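Local coordinates for protein Cif (Cell cycle inhibiting factor) (Escherichia coli, PDB 3EFY) that deamidates a glutamine side chain of host NEDD8, thereby shutting down cullin-RING ubiquitin ligases and halting the host cell cycle, at residues S121-N126 / D157-Q162. Sequence-based numbering, arbitrary orientation.
Sequences SCMSQN and DNFSFQ
Met123 and Phe159 form a small, buried apolar contact that packs the C-terminal end of helix 113-124 against the start of strand 159-166, an outermost strand of the antiparallel sheet. Only 158 Å² is buried between 121-126 and 157-162, and no hydrogen bond crosses. The far end of the Phe159 ring does the touching: CZ lies 4.0 Å from Met123 CG, and CE2 is 4.1 Å from Met123 CB. The two side chains cross at about a right angle. With CG anti to the backbone N (chi1 -178°), Met123 offers its CB and CG to the ring, whereas bends further along the chain carry the thioether away. The backbone N of Ser124 sits at the ring edge, 4.1 Å from Phe159 CE2. Just beyond, a Schellman motif ends the helix: Asn126, with positive phi (57°), is the C-prime residue, and its N bonds to Met123 O at 3.0 Å. The Phe159 side chain lies about 8 Å from that of the active-site His66, in the part of the protein that carries the deamidase active site. Phe120, one turn before Ser124 on the same helix, meets the Phe159 ring edge-to-face, while Val59 and Asp61 of strand 54-61 also touch Phe159.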
ATOM      1  N   SER A 121      27.547 -12.712   6.374  1.00 23.21           N
ATOM      2  CA  SER A 121      28.994 -12.701   6.522  1.00 25.85           C
ATOM      3  C   SER A 121      29.662 -13.753   5.622  1.00 26.73           C
ATOM      4  O   SER A 121      30.595 -13.447   4.900  1.00 28.62           O
ATOM      5  CB  SER A 121      29.388 -12.911   7.981  1.00 27.45           C
ATOM      6  OG  SER A 121      30.797 -12.773   8.069  1.00 30.44           O
ATOM      7  N   CYS A 122      29.150 -14.968   5.648  1.00 27.12           N
ATOM      8  CA  CYS A 122      29.677 -16.044   4.787  1.00 28.35           C
ATOM      9  C   CYS A 122      29.551 -15.717   3.299  1.00 28.38           C
ATOM     10  O   CYS A 122      30.521 -15.816   2.560  1.00 29.05           O
ATOM     11  CB  CYS A 122      28.966 -17.360   5.074  1.00 28.08           C
ATOM     12  SG  CYS A 122      29.320 -18.044   6.687  1.00 34.71           S
ATOM     13  N   MET A 123      28.365 -15.301   2.846  1.00 27.22           N
ATOM     14  CA  MET A 123      28.159 -14.993   1.439  1.00 28.67           C
ATOM     15  C   MET A 123      29.025 -13.823   0.977  1.00 29.47           C
ATOM     16  O   MET A 123      29.540 -13.818  -0.144  1.00 29.89           O
ATOM     17  CB  MET A 123      26.667 -14.741   1.170  1.00 27.59           C
ATOM     18  CG  MET A 123      26.266 -14.449  -0.230  1.00 31.08           C
ATOM     19  SD  MET A 123      26.489 -15.929  -1.289  1.00 38.48           S
ATOM     20  CE  MET A 123      26.157 -17.167  -0.087  1.00 31.58           C
ATOM     21  N   SER A 124      29.235 -12.838   1.842  1.00 29.70           N
ATOM     22  CA  SER A 124      30.047 -11.677   1.469  1.00 32.00           C
ATOM     23  C   SER A 124      31.516 -12.050   1.247  1.00 33.67           C
ATOM     24  O   SER A 124      32.211 -11.346   0.555  1.00 33.92           O
ATOM     25  CB  SER A 124      29.949 -10.554   2.510  1.00 32.87           C
ATOM     26  OG  SER A 124      30.415 -10.975   3.754  1.00 35.65           O
ATOM     27  N   GLN A 125      31.940 -13.169   1.810  1.00 35.29           N
ATOM     28  CA  GLN A 125      33.300 -13.686   1.678  1.00 37.68           C
ATOM     29  C   GLN A 125      33.371 -14.854   0.680  1.00 38.54           C
ATOM     30  O   GLN A 125      34.377 -15.580   0.648  1.00 39.38           O
ATOM     31  CB  GLN A 125      33.776 -14.174   3.025  1.00 37.76           C
ATOM     32  CG  GLN A 125      33.964 -13.080   4.057  1.00 41.52           C
ATOM     33  CD  GLN A 125      34.257 -13.636   5.410  1.00 45.91           C
ATOM     34  OE1 GLN A 125      33.374 -13.730   6.264  1.00 47.85           O
ATOM     35  NE2 GLN A 125      35.501 -14.038   5.624  1.00 47.39           N
ATOM     36  N   ASN A 126      32.309 -15.033  -0.094  1.00 39.81           N
ATOM     37  CA  ASN A 126      32.178 -16.119  -1.075  1.00 42.30           C
ATOM     38  C   ASN A 126      32.321 -17.512  -0.474  1.00 42.90           C
ATOM     39  O   ASN A 126      32.853 -18.415  -1.126  1.00 43.66           O
ATOM     40  CB  ASN A 126      33.174 -15.926  -2.237  1.00 42.81           C
ATOM     41  CG  ASN A 126      32.783 -16.706  -3.513  1.00 46.36           C
ATOM     42  OD1 ASN A 126      31.590 -16.931  -3.813  1.00 50.80           O
ATOM     43  ND2 ASN A 126      33.803 -17.114  -4.280  1.00 48.31           N
ATOM     44  N   ASP A 157      30.529  -5.202  -2.532  1.00 48.17           N
ATOM     45  CA  ASP A 157      29.169  -4.682  -2.721  1.00 45.59           C
ATOM     46  C   ASP A 157      28.119  -5.710  -3.177  1.00 41.46           C
ATOM     47  O   ASP A 157      27.243  -5.378  -3.984  1.00 41.80           O
ATOM     48  CB  ASP A 157      29.161  -3.531  -3.723  1.00 46.81           C
ATOM     49  CG  ASP A 157      30.176  -2.450  -3.404  1.00 50.53           C
ATOM     50  OD1 ASP A 157      30.575  -2.294  -2.214  1.00 54.35           O
ATOM     51  OD2 ASP A 157      30.563  -1.757  -4.373  1.00 53.87           O
ATOM     52  N   ASN A 158      28.196  -6.927  -2.649  1.00 36.36           N
ATOM     53  CA  ASN A 158      27.190  -7.950  -2.897  1.00 32.66           C
ATOM     54  C   ASN A 158      25.825  -7.519  -2.286  1.00 29.29           C
ATOM     55  O   ASN A 158      24.782  -7.618  -2.927  1.00 29.17           O
ATOM     56  CB  ASN A 158      27.660  -9.269  -2.271  1.00 32.80           C
ATOM     57  CG  ASN A 158      28.843  -9.876  -3.026  1.00 35.21           C
ATOM     58  OD1 ASN A 158      30.002  -9.830  -2.560  1.00 39.16           O
ATOM     59  ND2 ASN A 158      28.558 -10.389  -4.220  1.00 35.14           N
ATOM     60  N   PHE A 159      25.884  -6.985  -1.071  1.00 25.42           N
ATOM     61  CA  PHE A 159      24.667  -6.650  -0.332  1.00 23.25           C
ATOM     62  C   PHE A 159      24.407  -5.149  -0.309  1.00 22.15           C
ATOM     63  O   PHE A 159      25.341  -4.341  -0.230  1.00 22.73           O
ATOM     64  CB  PHE A 159      24.774  -7.112   1.120  1.00 22.79           C
ATOM     65  CG  PHE A 159      24.674  -8.606   1.305  1.00 21.36           C
ATOM     66  CD1 PHE A 159      23.438  -9.213   1.369  1.00 21.16           C
ATOM     67  CD2 PHE A 159      25.801  -9.372   1.416  1.00 22.33           C
ATOM     68  CE1 PHE A 159      23.301 -10.580   1.559  1.00 21.76           C
ATOM     69  CE2 PHE A 159      25.701 -10.778   1.634  1.00 22.35           C
ATOM     70  CZ  PHE A 159      24.446 -11.382   1.669  1.00 24.03           C
ATOM     71  N   SER A 160      23.130  -4.794  -0.325  1.00 21.42           N
ATOM     72  CA  SER A 160      22.648  -3.432  -0.011  1.00 21.32           C
ATOM     73  C   SER A 160      21.441  -3.603   0.914  1.00 21.46           C
ATOM     74  O   SER A 160      20.565  -4.419   0.628  1.00 20.92           O
ATOM     75  CB  SER A 160      22.168  -2.757  -1.283  1.00 21.18           C
ATOM     76  OG  SER A 160      21.671  -1.450  -1.071  1.00 24.91           O
ATOM     77  N   PHE A 161      21.388  -2.825   1.988  1.00 19.21           N
ATOM     78  CA  PHE A 161      20.339  -2.931   2.973  1.00 18.68           C
ATOM     79  C   PHE A 161      19.624  -1.607   3.146  1.00 18.43           C
ATOM     80  O   PHE A 161      20.188  -0.533   2.918  1.00 18.99           O
ATOM     81  CB  PHE A 161      20.911  -3.305   4.321  1.00 18.92           C
ATOM     82  CG  PHE A 161      21.642  -4.622   4.328  1.00 18.48           C
ATOM     83  CD1 PHE A 161      20.924  -5.804   4.480  1.00 20.03           C
ATOM     84  CD2 PHE A 161      23.023  -4.671   4.207  1.00 18.91           C
ATOM     85  CE1 PHE A 161      21.598  -7.035   4.501  1.00 18.28           C
ATOM     86  CE2 PHE A 161      23.696  -5.874   4.260  1.00 19.77           C
ATOM     87  CZ  PHE A 161      22.972  -7.060   4.393  1.00 18.52           C
ATOM     88  N   GLN A 162      18.368  -1.687   3.581  1.00 17.54           N
ATOM     89  CA  GLN A 162      17.638  -0.514   4.113  1.00 18.70           C
ATOM     90  C   GLN A 162      17.072  -0.917   5.464  1.00 19.67           C
ATOM     91  O   GLN A 162      16.504  -2.021   5.605  1.00 19.48           O
ATOM     92  CB  GLN A 162      16.510  -0.071   3.201  1.00 18.69           C
ATOM     93  CG  GLN A 162      17.017   0.312   1.800  1.00 18.51           C
ATOM     94  CD  GLN A 162      15.913   0.716   0.858  1.00 21.19           C
ATOM     95  OE1 GLN A 162      14.721   0.695   1.215  1.00 22.90           O
ATOM     96  NE2 GLN A 162      16.294   1.131  -0.359  1.00 23.04           N
TER